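Local coordinates for protein acetyl-CoA acetyltransferase A (Ascaris suum, PDB 6BJA) that probably catalyses, as a thiolase, the transfer of acetyl groups between coenzyme A thioesters in lipid metabolism, and binds coenzyme A, at residues Thr41-Ala44 and Ile45-Ser48; Ser97-Lys100 and Ala101-Gly105; Ala191-Ala194 and Trp195-Ala199; Lys304-Leu307 and Ser308-Gly311; Ile364-Thr367 and Leu368-Leu372. All coordinates share one frame; numbering follows the deposited sequence.

Contact 1 (Thr41-Ala44 and Ile45-Ser48)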
loop_
_atom_site.group_PDB
_atom_site.type_symbol
_atom_site.label_atom_id
_atom_site.label_comp_id
_atom_site.label_asym_id
_atom_site.label_seq_id
_atom_site.Cartn_x
_atom_site.Cartn_y
_atom_site.Cartn_z
ATOM N N THR A 41 -18.775 23.582 -15.921
ATOM C CA THR A 41 -20.031 23.250 -16.556
ATOM C C THR A 41 -21.105 24.256 -16.153
ATOM O O THR A 41 -21.816 24.770 -17.003
ATOM C CB THR A 41 -20.466 21.815 -16.194
ATOM O OG1 THR A 41 -19.478 20.904 -16.701
ATOM C CG2 THR A 41 -21.810 21.451 -16.805
ATOM N N LYS A 42 -21.211 24.527 -14.865
ATOM C CA LYS A 42 -22.184 25.513 -14.399
ATOM C C LYS A 42 -21.913 26.873 -15.030
ATOM O O LYS A 42 -22.856 27.537 -15.468
ATOM C CB LYS A 42 -22.169 25.611 -12.880
ATOM C CG LYS A 42 -22.820 24.427 -12.176
ATOM C CD LYS A 42 -22.762 24.644 -10.671
ATOM C CE LYS A 42 -24.035 24.198 -9.998
ATOM N NZ LYS A 42 -24.019 24.551 -8.544
ATOM N N GLU A 43 -20.645 27.291 -15.122
ATOM C CA GLU A 43 -20.420 28.651 -15.626
ATOM C C GLU A 43 -20.624 28.686 -17.141
ATOM O O GLU A 43 -21.118 29.659 -17.679
ATOM C CB GLU A 43 -19.032 29.173 -15.246
ATOM C CG GLU A 43 -18.833 30.638 -15.624
ATOM C CD GLU A 43 -19.601 31.608 -14.738
ATOM O OE1 GLU A 43 -19.961 31.220 -13.580
ATOM O OE2 GLU A 43 -19.828 32.774 -15.203
ATOM N N ALA A 44 -20.268 27.620 -17.844
ATOM C CA ALA A 44 -20.513 27.577 -19.283
ATOM C C ALA A 44 -22.012 27.648 -19.606
ATOM O O ALA A 44 -22.409 28.284 -20.579
ATOM C CB ALA A 44 -19.909 26.316 -19.892
ATOM N N ILE A 45 -22.829 26.975 -18.809
ATOM C CA ILE A 45 -24.283 27.017 -18.965
ATOM C C ILE A 45 -24.766 28.451 -18.709
ATOM O O ILE A 45 -25.506 28.992 -19.522
ATOM C CB ILE A 45 -24.963 26.033 -18.031
ATOM C CG1 ILE A 45 -24.649 24.609 -18.486
ATOM C CG2 ILE A 45 -26.470 26.253 -18.002
ATOM C CD1 ILE A 45 -25.086 23.543 -17.509
ATOM N N LYS A 46 -24.304 29.066 -17.627
ATOM C CA LYS A 46 -24.677 30.455 -17.328
ATOM C C LYS A 46 -24.382 31.386 -18.495
ATOM O O LYS A 46 -25.218 32.210 -18.883
ATOM C CB LYS A 46 -23.949 30.938 -16.071
ATOM C CG LYS A 46 -24.483 30.274 -14.778
ATOM C CD LYS A 46 -23.622 30.610 -13.558
ATOM C CE LYS A 46 -24.074 29.838 -12.307
ATOM N NZ LYS A 46 -23.182 30.139 -11.145
ATOM N N ARG A 47 -23.195 31.261 -19.075
ATOM C CA ARG A 47 -22.804 32.213 -20.106
ATOM C C ARG A 47 -23.391 31.848 -21.481
ATOM O O ARG A 47 -23.403 32.685 -22.395
ATOM C CB ARG A 47 -21.275 32.343 -20.156
ATOM C CG ARG A 47 -20.680 32.813 -18.834
ATOM C CD ARG A 47 -19.250 33.266 -18.964
ATOM N NE ARG A 47 -18.687 33.623 -17.670
ATOM C CZ ARG A 47 -17.512 34.236 -17.510
ATOM N NH1 ARG A 47 -16.771 34.529 -18.556
ATOM N NH2 ARG A 47 -17.075 34.541 -16.305
ATOM N N SER A 48 -23.927 30.637 -21.620
ATOM C CA SER A 48 -24.613 30.252 -22.849
ATOM C C SER A 48 -25.984 30.906 -22.985
ATOM O O SER A 48 -26.537 30.966 -24.076
ATOM C CB SER A 48 -24.821 28.744 -22.920
ATOM O OG SER A 48 -25.896 28.327 -22.106
HETATM O O HOH W 1 -21.250 32.713 -11.371
HETATM O O HOH W 2 -17.673 34.483 -13.428
#
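Glu43 and Arg47, one turn apart near the C-terminal end of helix 33-48, form an i to i+4 salt bridge on the outer side of this thiolase-fold helix. Their chains run at a slant to each other, and the carboxylate and guanidinium planes stand 83° apart, nearly perpendicular. OE2 alone of the carboxylate takes part, with a strong bond from Arg47 NE at 2.8 Å and a long, weak one from NH2. The NE bond is almost straight (167° at the hydrogen), lies close to the guanidinium plane, and uses the anti lone pair of OE2, the one facing away from OE1. Glu43 gets there because its CG stands opposite the backbone N (chi1 -174°) and the chain then bends at chi2, swinging the carboxylate on toward the next turn. Lys46 crosses Glu43 at about a right angle. Its ammonium stops short of a salt bridge, with NZ 4.2 Å from Glu43 OE1, and a water spans the two. On the other side of the helix the chemistry turns apolar: Thr41 and Ile45 run side by side, CG2 against CD1, and Ala44 touches Val17 on strand 11-23 and Ala262 and Val264 on strand 257-267. Thr41 OG1 turns back to Gly37 O. A second water accepts a bond from Arg47 NH2 at 2.9 Å and gives a weak one to Glu43 OE2.

Contact 2 (Ser97-Lys100 and Ala101-Gly105)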
loop_
_atom_site.group_PDB
_atom_site.type_symbol
_atom_site.label_atom_id
_atom_site.label_comp_id
_atom_site.label_asym_id
_atom_site.label_seq_id
_atom_site.Cartn_x
_atom_site.Cartn_y
_atom_site.Cartn_z
ATOM N N SER A 97 -8.136 14.245 -25.036
ATOM C CA SER A 97 -9.454 13.817 -24.558
ATOM C C SER A 97 -10.551 14.864 -24.715
ATOM O O SER A 97 -11.635 14.554 -25.199
ATOM C CB SER A 97 -9.405 13.400 -23.086
ATOM O OG SER A 97 -8.572 12.270 -22.852
ATOM N N SER A 98 -10.319 16.103 -24.305
ATOM C CA SER A 98 -11.443 17.036 -24.354
ATOM C C SER A 98 -11.536 17.777 -25.669
ATOM O O SER A 98 -12.538 18.444 -25.924
ATOM C CB SER A 98 -11.416 18.018 -23.178
ATOM O OG SER A 98 -10.187 18.720 -23.023
ATOM N N MET A 99 -10.515 17.661 -26.528
ATOM C CA MET A 99 -10.748 18.052 -27.902
ATOM C C MET A 99 -11.672 17.025 -28.567
ATOM O O MET A 99 -12.576 17.388 -29.297
ATOM C CB MET A 99 -9.439 18.183 -28.674
ATOM C CG MET A 99 -9.659 18.576 -30.101
ATOM S SD MET A 99 -10.050 20.310 -30.292
ATOM C CE MET A 99 -8.440 21.114 -29.971
ATOM N N LYS A 100 -11.437 15.745 -28.311
ATOM C CA LYS A 100 -12.332 14.699 -28.798
ATOM C C LYS A 100 -13.748 14.915 -28.270
ATOM O O LYS A 100 -14.725 14.727 -28.991
ATOM C CB LYS A 100 -11.785 13.317 -28.403
ATOM C CG LYS A 100 -12.689 12.139 -28.719
ATOM C CD LYS A 100 -12.986 11.998 -30.201
ATOM C CE LYS A 100 -13.648 10.650 -30.475
ATOM N NZ LYS A 100 -14.109 10.558 -31.874
ATOM N N ALA A 101 -13.863 15.338 -27.016
ATOM C CA ALA A 101 -15.177 15.615 -26.448
ATOM C C ALA A 101 -15.901 16.664 -27.270
ATOM O O ALA A 101 -17.092 16.514 -27.569
ATOM C CB ALA A 101 -15.057 16.058 -25.013
ATOM N N ILE A 102 -15.202 17.744 -27.617
ATOM C CA ILE A 102 -15.807 18.804 -28.413
ATOM C C ILE A 102 -16.194 18.277 -29.805
ATOM O O ILE A 102 -17.276 18.569 -30.306
ATOM C CB ILE A 102 -14.878 20.034 -28.536
ATOM C CG1 ILE A 102 -14.721 20.700 -27.170
ATOM C CG2 ILE A 102 -15.424 21.049 -29.555
ATOM C CD1 ILE A 102 -13.621 21.734 -27.093
ATOM N N ILE A 103 -15.322 17.474 -30.414
ATOM C CA ILE A 103 -15.611 16.896 -31.722
ATOM C C ILE A 103 -16.852 15.978 -31.649
ATOM O O ILE A 103 -17.715 16.037 -32.524
ATOM C CB ILE A 103 -14.366 16.162 -32.263
ATOM C CG1 ILE A 103 -13.316 17.204 -32.643
ATOM C CG2 ILE A 103 -14.740 15.309 -33.475
ATOM C CD1 ILE A 103 -11.935 16.625 -32.851
ATOM N N MET A 104 -16.977 15.188 -30.586
ATOM C CA MET A 104 -18.143 14.332 -30.400
ATOM C C MET A 104 -19.408 15.161 -30.278
ATOM O O MET A 104 -20.457 14.784 -30.783
ATOM C CB MET A 104 -17.992 13.444 -29.164
ATOM C CG MET A 104 -16.978 12.320 -29.342
ATOM S SD MET A 104 -16.629 11.441 -27.801
ATOM C CE MET A 104 -18.240 10.722 -27.401
ATOM N N GLY A 105 -19.316 16.278 -29.578
ATOM C CA GLY A 105 -20.470 17.137 -29.421
ATOM C C GLY A 105 -20.865 17.726 -30.755
ATOM O O GLY A 105 -22.039 17.790 -31.082
#
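This is a fully buried intrahelical contact, the first two turns of helix 97-110, where Lys100 and Met104 lean together on one side and Met99 and Ile103 on another. The aliphatic part of Lys100 does the touching. With CG opposite the backbone N (chi1 174°) and a bend at chi2, the chain passes obliquely along Met104, bringing CE to 3.9 Å from Met104 CG. The same Met104 CG sits 3.3 Å from Lys100 O, the carbonyl that receives Met104 N in a 2.8 Å bond. The charged end, NZ, has a long, weak ion pair with Glu287. Val89 of the second subunit packs on Lys100, and Met104 of that subunit on its counterpart here. Helix 97-110 follows the predicted nucleophile Cys95 in the N-terminal half of the thiolase fold, and helix 357-371 of the C-terminal half lies against it. Met99 faces that way: its CG is 4.1 Å from Ile103 CD1, while the chain, folded at chi2 and chi3, reaches Ile364 and Val365. Ile102 also packs on Val365, and its CG1 lies 3.4 Å from Ser98 O. That carbonyl takes Ile102 N from well above its plane, 48° out of it, in a bond of 3.2 Å. Ser98 OG bonds to Gly358 O and Ala362 N, tying the start of this helix to that of helix 357-371, with the Ser98 side chain about 8 Å from that of His355.

Contact 3 (Ala191-Ala194 and Trp195-Ala199)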
loop_
_atom_site.group_PDB
_atom_site.type_symbol
_atom_site.label_atom_id
_atom_site.label_comp_id
_atom_site.label_asym_id
_atom_site.label_seq_id
_atom_site.Cartn_x
_atom_site.Cartn_y
_atom_site.Cartn_z
ATOM N N ALA A 191 2.695 34.488 -21.327
ATOM C CA ALA A 191 1.691 34.206 -20.290
ATOM C C ALA A 191 1.688 35.313 -19.269
ATOM O O ALA A 191 0.621 35.772 -18.838
ATOM C CB ALA A 191 1.966 32.895 -19.613
ATOM N N GLU A 192 2.885 35.736 -18.874
ATOM C CA GLU A 192 3.001 36.814 -17.891
ATOM C C GLU A 192 2.395 38.108 -18.442
ATOM O O GLU A 192 1.664 38.808 -17.733
ATOM C CB GLU A 192 4.464 37.039 -17.495
ATOM C CG GLU A 192 4.658 38.140 -16.444
ATOM C CD GLU A 192 6.123 38.362 -16.090
ATOM O OE1 GLU A 192 7.003 37.745 -16.740
ATOM O OE2 GLU A 192 6.394 39.152 -15.157
ATOM N N HIS A 193 2.687 38.412 -19.698
ATOM C CA HIS A 193 2.165 39.597 -20.339
ATOM C C HIS A 193 0.636 39.554 -20.419
ATOM O O HIS A 193 -0.041 40.542 -20.138
ATOM C CB HIS A 193 2.758 39.756 -21.729
ATOM C CG HIS A 193 2.389 41.043 -22.385
ATOM N ND1 HIS A 193 1.570 41.109 -23.490
ATOM C CD2 HIS A 193 2.700 42.322 -22.068
ATOM C CE1 HIS A 193 1.404 42.374 -23.836
ATOM N NE2 HIS A 193 2.080 43.129 -22.990
ATOM N N ALA A 194 0.099 38.395 -20.781
ATOM C CA ALA A 194 -1.328 38.218 -20.891
ATOM C C ALA A 194 -1.987 38.473 -19.539
ATOM O O ALA A 194 -2.998 39.172 -19.460
ATOM C CB ALA A 194 -1.640 36.804 -21.409
ATOM N N TRP A 195 -1.433 37.913 -18.467
ATOM C CA TRP A 195 -2.042 38.108 -17.157
ATOM C C TRP A 195 -1.899 39.571 -16.719
ATOM O O TRP A 195 -2.837 40.127 -16.147
ATOM C CB TRP A 195 -1.443 37.142 -16.117
ATOM C CG TRP A 195 -2.181 35.830 -16.159
ATOM C CD1 TRP A 195 -1.742 34.649 -16.666
ATOM C CD2 TRP A 195 -3.517 35.612 -15.711
ATOM N NE1 TRP A 195 -2.737 33.680 -16.545
ATOM C CE2 TRP A 195 -3.835 34.257 -15.960
ATOM C CE3 TRP A 195 -4.475 36.427 -15.111
ATOM C CZ2 TRP A 195 -5.077 33.717 -15.634
ATOM C CZ3 TRP A 195 -5.695 35.882 -14.793
ATOM C CH2 TRP A 195 -5.987 34.548 -15.058
ATOM N N LYS A 196 -0.762 40.196 -17.011
ATOM C CA LYS A 196 -0.586 41.611 -16.646
ATOM C C LYS A 196 -1.646 42.490 -17.319
ATOM O O LYS A 196 -2.205 43.413 -16.689
ATOM C CB LYS A 196 0.828 42.088 -17.011
ATOM C CG LYS A 196 1.082 43.577 -16.688
ATOM C CD LYS A 196 2.394 44.102 -17.275
ATOM C CE LYS A 196 2.530 45.619 -17.054
ATOM N NZ LYS A 196 2.668 46.362 -18.345
ATOM N N GLU A 197 -1.957 42.193 -18.573
ATOM C CA GLU A 197 -2.865 43.024 -19.358
ATOM C C GLU A 197 -4.332 42.610 -19.226
ATOM O O GLU A 197 -5.194 43.238 -19.835
ATOM C CB GLU A 197 -2.477 42.981 -20.831
ATOM C CG GLU A 197 -1.061 43.500 -21.116
ATOM C CD GLU A 197 -0.892 44.984 -20.820
ATOM O OE1 GLU A 197 -1.712 45.791 -21.317
ATOM O OE2 GLU A 197 0.066 45.349 -20.096
ATOM N N GLY A 198 -4.621 41.553 -18.461
ATOM C CA GLY A 198 -5.980 41.101 -18.301
ATOM C C GLY A 198 -6.547 40.324 -19.474
ATOM O O GLY A 198 -7.748 40.247 -19.659
ATOM N N ALA A 199 -5.672 39.750 -20.292
ATOM C CA ALA A 199 -6.121 39.118 -21.519
ATOM C C ALA A 199 -6.917 37.836 -21.325
ATOM O O ALA A 199 -7.594 37.401 -22.248
ATOM C CB ALA A 199 -4.923 38.840 -22.396
#
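Glu197 lays its CG over one face of the His193 imidazole, a CH-pi contact with CG 3.9 Å from the ring centroid and 20° off the ring normal. The methylene sits toward the rim of the ring, nearest NE2, and the carboxylate beyond it is turned only 20° from the ring plane. Two torsions set this up: His193 has CG opposite its backbone N (chi1 -173°), which carries the ring forward along the helix, and Glu197 bends at chi2 above it. Lys196 NZ then approaches Glu197 OE2 in a salt bridge at 3.3 Å whose hydrogen bond is weak but could help steady the carboxylate. Next to this outer patch the last turn of helix 177-197 closes with a Schellman motif. Gly198 takes a positive phi, its N bonds to Trp195 O, and Ala199 N reaches back to Ala194 O in a 2.9 Å bond. The same carbonyl also receives a weak bond from Glu197 N. The turn folds Ala199 back on Ala194, their CB atoms 4.0 Å apart, and Phe200 touches Ala194. On another side of the helix Trp195 CD1 comes within 3.4 Å of Ala191 O. The indole is positioned from outside the helix, by a bond from NE1 to Asp222 OD2 and by stacking on Tyr225. Tyr225 also touches Ala191, which follows Tyr188, a coenzyme A-binding residue, by about one turn.

Contact 4 (Lys304-Leu307 and Ser308-Gly311)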
loop_
_atom_site.group_PDB
_atom_site.type_symbol
_atom_site.label_atom_id
_atom_site.label_comp_id
_atom_site.label_asym_id
_atom_site.label_seq_id
_atom_site.Cartn_x
_atom_site.Cartn_y
_atom_site.Cartn_z
ATOM N N LYS A 304 -2.886 19.869 -41.892
ATOM C CA LYS A 304 -2.823 19.797 -43.353
ATOM C C LYS A 304 -4.143 19.250 -43.906
ATOM O O LYS A 304 -4.697 19.794 -44.857
ATOM C CB LYS A 304 -1.632 18.943 -43.801
ATOM C CG LYS A 304 -0.325 19.664 -43.611
ATOM C CD LYS A 304 0.877 18.789 -43.941
ATOM C CE LYS A 304 2.147 19.496 -43.561
ATOM N NZ LYS A 304 2.202 20.835 -44.213
ATOM N N GLN A 305 -4.676 18.224 -43.249
ATOM C CA GLN A 305 -5.957 17.633 -43.624
ATOM C C GLN A 305 -7.088 18.631 -43.416
ATOM O O GLN A 305 -7.926 18.832 -44.283
ATOM C CB GLN A 305 -6.208 16.366 -42.811
ATOM C CG GLN A 305 -7.520 15.659 -43.113
ATOM C CD GLN A 305 -7.677 15.310 -44.580
ATOM O OE1 GLN A 305 -6.753 14.793 -45.213
ATOM N NE2 GLN A 305 -8.850 15.600 -45.132
ATOM N N LEU A 306 -7.077 19.279 -42.258
ATOM C CA LEU A 306 -8.089 20.272 -41.914
ATOM C C LEU A 306 -8.191 21.383 -42.962
ATOM O O LEU A 306 -9.277 21.743 -43.408
ATOM C CB LEU A 306 -7.759 20.870 -40.548
ATOM C CG LEU A 306 -8.733 21.874 -39.932
ATOM C CD1 LEU A 306 -10.030 21.195 -39.539
ATOM C CD2 LEU A 306 -8.107 22.546 -38.722
ATOM N N LEU A 307 -7.042 21.924 -43.354
ATOM C CA LEU A 307 -6.996 23.046 -44.284
ATOM C C LEU A 307 -7.366 22.587 -45.696
ATOM O O LEU A 307 -8.100 23.276 -46.395
ATOM C CB LEU A 307 -5.612 23.687 -44.269
ATOM C CG LEU A 307 -5.170 24.379 -42.977
ATOM C CD1 LEU A 307 -3.752 24.909 -43.140
ATOM C CD2 LEU A 307 -6.099 25.519 -42.622
ATOM N N SER A 308 -6.866 21.422 -46.094
ATOM C CA SER A 308 -7.184 20.851 -47.402
ATOM C C SER A 308 -8.689 20.694 -47.605
ATOM O O SER A 308 -9.242 21.177 -48.590
ATOM C CB SER A 308 -6.509 19.491 -47.579
ATOM O OG SER A 308 -6.850 18.941 -48.838
ATOM N N GLN A 309 -9.353 20.040 -46.659
ATOM C CA GLN A 309 -10.780 19.765 -46.783
ATOM C C GLN A 309 -11.628 21.024 -46.673
ATOM O O GLN A 309 -12.803 21.025 -47.052
ATOM C CB GLN A 309 -11.212 18.739 -45.726
ATOM C CG GLN A 309 -11.182 19.228 -44.283
ATOM C CD GLN A 309 -11.242 18.092 -43.257
ATOM O OE1 GLN A 309 -10.920 16.940 -43.559
ATOM N NE2 GLN A 309 -11.650 18.419 -42.035
ATOM N N SER A 310 -11.034 22.093 -46.147
ATOM C CA SER A 310 -11.737 23.350 -45.924
ATOM C C SER A 310 -11.459 24.374 -47.026
ATOM O O SER A 310 -12.032 25.460 -47.030
ATOM C CB SER A 310 -11.340 23.924 -44.557
ATOM O OG SER A 310 -11.798 23.070 -43.514
ATOM N N GLY A 311 -10.573 24.022 -47.950
ATOM C CA GLY A 311 -10.215 24.906 -49.043
ATOM C C GLY A 311 -9.466 26.137 -48.577
ATOM O O GLY A 311 -9.540 27.197 -49.204
#
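Leu306 O is gripped twice by Ser310: OG donates to it at 2.9 Å, and Ser310 N adds a weak bond at 3.3 Å. With OG opposite its own carbonyl carbon (chi1 -66°), the hydroxyl folds back over the preceding turn and shares the acceptor with its own amide. Ser310 N also bonds to Leu307 O at 3.2 Å, from above the carbonyl plane, as the helix tightens toward its end. A nearly straight bond links two side chains one turn apart. Gln305 NE2 donates to Gln309 OE1 at 2.9 Å, with 176° at the hydrogen and the acceptor in the amide plane of Gln305. The two chains cross at about a right angle and their amide planes stand 65° apart. Gln309 is held at both ends of its amide, since NE2 bonds to Ser284 OG and Tyr285 O on strand 280-289, which fixes which way round the amide sits. Leu306 packs on that strand and on strand 388-396, its CD1 4.1 Å from Gln309 NE2. Gly311, with positive phi and its N bonded to Ser308 O, ends, in a Schellman motif, the helix that lies on these strands of the C-terminal thiolase half.

Contact 5 (Ile364-Thr367 and Leu368-Leu372)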
loop_
_atom_site.group_PDB
_atom_site.type_symbol
_atom_site.label_atom_id
_atom_site.label_comp_id
_atom_site.label_asym_id
_atom_site.label_seq_id
_atom_site.Cartn_x
_atom_site.Cartn_y
_atom_site.Cartn_z
ATOM N N ILE A 364 -7.364 24.797 -24.761
ATOM C CA ILE A 364 -6.805 25.582 -25.864
ATOM C C ILE A 364 -7.877 26.099 -26.825
ATOM O O ILE A 364 -7.721 27.169 -27.412
ATOM C CB ILE A 364 -5.719 24.816 -26.663
ATOM C CG1 ILE A 364 -6.267 23.596 -27.419
ATOM C CG2 ILE A 364 -4.587 24.436 -25.717
ATOM C CD1 ILE A 364 -5.263 22.996 -28.468
ATOM N N VAL A 365 -9.002 25.406 -26.938
ATOM C CA VAL A 365 -10.121 25.944 -27.707
ATOM C C VAL A 365 -10.693 27.192 -27.026
ATOM O O VAL A 365 -11.001 28.194 -27.687
ATOM C CB VAL A 365 -11.229 24.900 -27.902
ATOM C CG1 VAL A 365 -12.468 25.518 -28.523
ATOM C CG2 VAL A 365 -10.725 23.742 -28.770
ATOM N N VAL A 366 -10.851 27.142 -25.702
ATOM C CA VAL A 366 -11.303 28.306 -24.947
ATOM C C VAL A 366 -10.362 29.492 -25.161
ATOM O O VAL A 366 -10.810 30.588 -25.487
ATOM C CB VAL A 366 -11.432 27.977 -23.437
ATOM C CG1 VAL A 366 -11.671 29.250 -22.630
ATOM C CG2 VAL A 366 -12.549 26.973 -23.213
ATOM N N THR A 367 -9.058 29.287 -25.005
ATOM C CA THR A 367 -8.098 30.364 -25.187
ATOM C C THR A 367 -8.116 30.897 -26.616
ATOM O O THR A 367 -8.073 32.134 -26.831
ATOM C CB THR A 367 -6.717 29.880 -24.787
ATOM O OG1 THR A 367 -6.757 29.566 -23.386
ATOM C CG2 THR A 367 -5.650 30.935 -25.035
ATOM N N LEU A 368 -8.213 30.005 -27.595
ATOM C CA LEU A 368 -8.296 30.433 -28.987
ATOM C C LEU A 368 -9.526 31.308 -29.237
ATOM O O LEU A 368 -9.423 32.371 -29.865
ATOM C CB LEU A 368 -8.322 29.217 -29.921
ATOM C CG LEU A 368 -8.450 29.539 -31.406
ATOM C CD1 LEU A 368 -7.194 30.248 -31.907
ATOM C CD2 LEU A 368 -8.719 28.283 -32.206
ATOM N N VAL A 369 -10.688 30.837 -28.791
ATOM C CA VAL A 369 -11.937 31.533 -29.037
ATOM C C VAL A 369 -11.815 32.963 -28.531
ATOM O O VAL A 369 -12.185 33.914 -29.223
ATOM C CB VAL A 369 -13.123 30.798 -28.362
ATOM C CG1 VAL A 369 -14.354 31.717 -28.235
ATOM C CG2 VAL A 369 -13.466 29.541 -29.147
ATOM N N HIS A 370 -11.259 33.140 -27.343
ATOM C CA HIS A 370 -11.281 34.461 -26.733
ATOM C C HIS A 370 -10.125 35.370 -27.171
ATOM O O HIS A 370 -10.141 36.561 -26.908
ATOM C CB HIS A 370 -11.324 34.309 -25.225
ATOM C CG HIS A 370 -12.662 33.870 -24.753
ATOM N ND1 HIS A 370 -13.795 34.636 -24.944
ATOM C CD2 HIS A 370 -13.071 32.722 -24.160
ATOM C CE1 HIS A 370 -14.839 33.982 -24.467
ATOM N NE2 HIS A 370 -14.424 32.825 -23.979
ATOM N N ALA A 371 -9.141 34.806 -27.870
ATOM C CA ALA A 371 -8.061 35.609 -28.457
ATOM C C ALA A 371 -8.417 36.097 -29.867
ATOM O O ALA A 371 -7.988 37.179 -30.292
ATOM C CB ALA A 371 -6.773 34.802 -28.488
ATOM N N LEU A 372 -9.188 35.297 -30.595
ATOM C CA LEU A 372 -9.669 35.680 -31.914
ATOM C C LEU A 372 -10.534 36.926 -31.863
ATOM O O LEU A 372 -11.324 37.098 -30.935
ATOM C CB LEU A 372 -10.482 34.558 -32.545
ATOM C CG LEU A 372 -9.729 33.318 -33.032
ATOM C CD1 LEU A 372 -10.721 32.205 -33.372
ATOM C CD2 LEU A 372 -8.841 33.638 -34.248
#
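Val365, Val366 and Val369 all hold CG1 opposite the backbone N (chi1 172° for Val365, 162° for Val369), and this sets which methyl meets which neighbour along helix 357-371, the helix of the C-terminal thiolase half that packs beside helix 97-110, both on strand 388-396. Val365 sends CG1 forward toward Val369 CG2, 4.2 Å away, the two branches meeting at a slant. Val369 CG2 also lies close to Val365 O, at 3.2 Å, the carbonyl that accepts Val369 N. One position on, Val366 and His370 run side by side and point the same way, Val366 CG1 lying 4.0 Å from His370 CD2. The imidazole is hemmed in further by its own predecessor, for Val369 CG1 sits over the centre of one ring face. Outside the helix, a bond from His370 NE2 to Ala16 O on strand 11-23 fixes the rotation of the ring and satisfies NE2. Val365 packs on Ile392, and Leu368 and Val369 on Ile394, all along strand 388-396. Thr367 OG1 bonds to Glu203 OE1 and to Arg363 NH1, so a buried hydroxyl is satisfied by charged groups. At the C-terminal end Ala371 N makes weak bonds to Thr367 O and Leu368 O, whereas Leu372 N, of the first residue to leave the helical path, still reaches Leu368 O at 3.0 Å.

Overall arrangement
Contacts 2 and 5 are the buried pair, and they touch each other: Met99 CE lies 3.7 Å from Val365 CG2, so the helices of the two halves meet here through methyl groups. The other three are partly buried helix ends with polar outer sides. Contact 1 carries a charged pair and bridging waters, contact 3 a CH-pi contact, and contact 4 an amide-amide bond. Contacts 3 and 4, their centres about 32 Å apart, close their helices alike, with a glycine in a Schellman motif. Contacts 2, 4 and 5 all lean on strand 388-396, whereas contact 1 rests on strands 11-23 and 257-267.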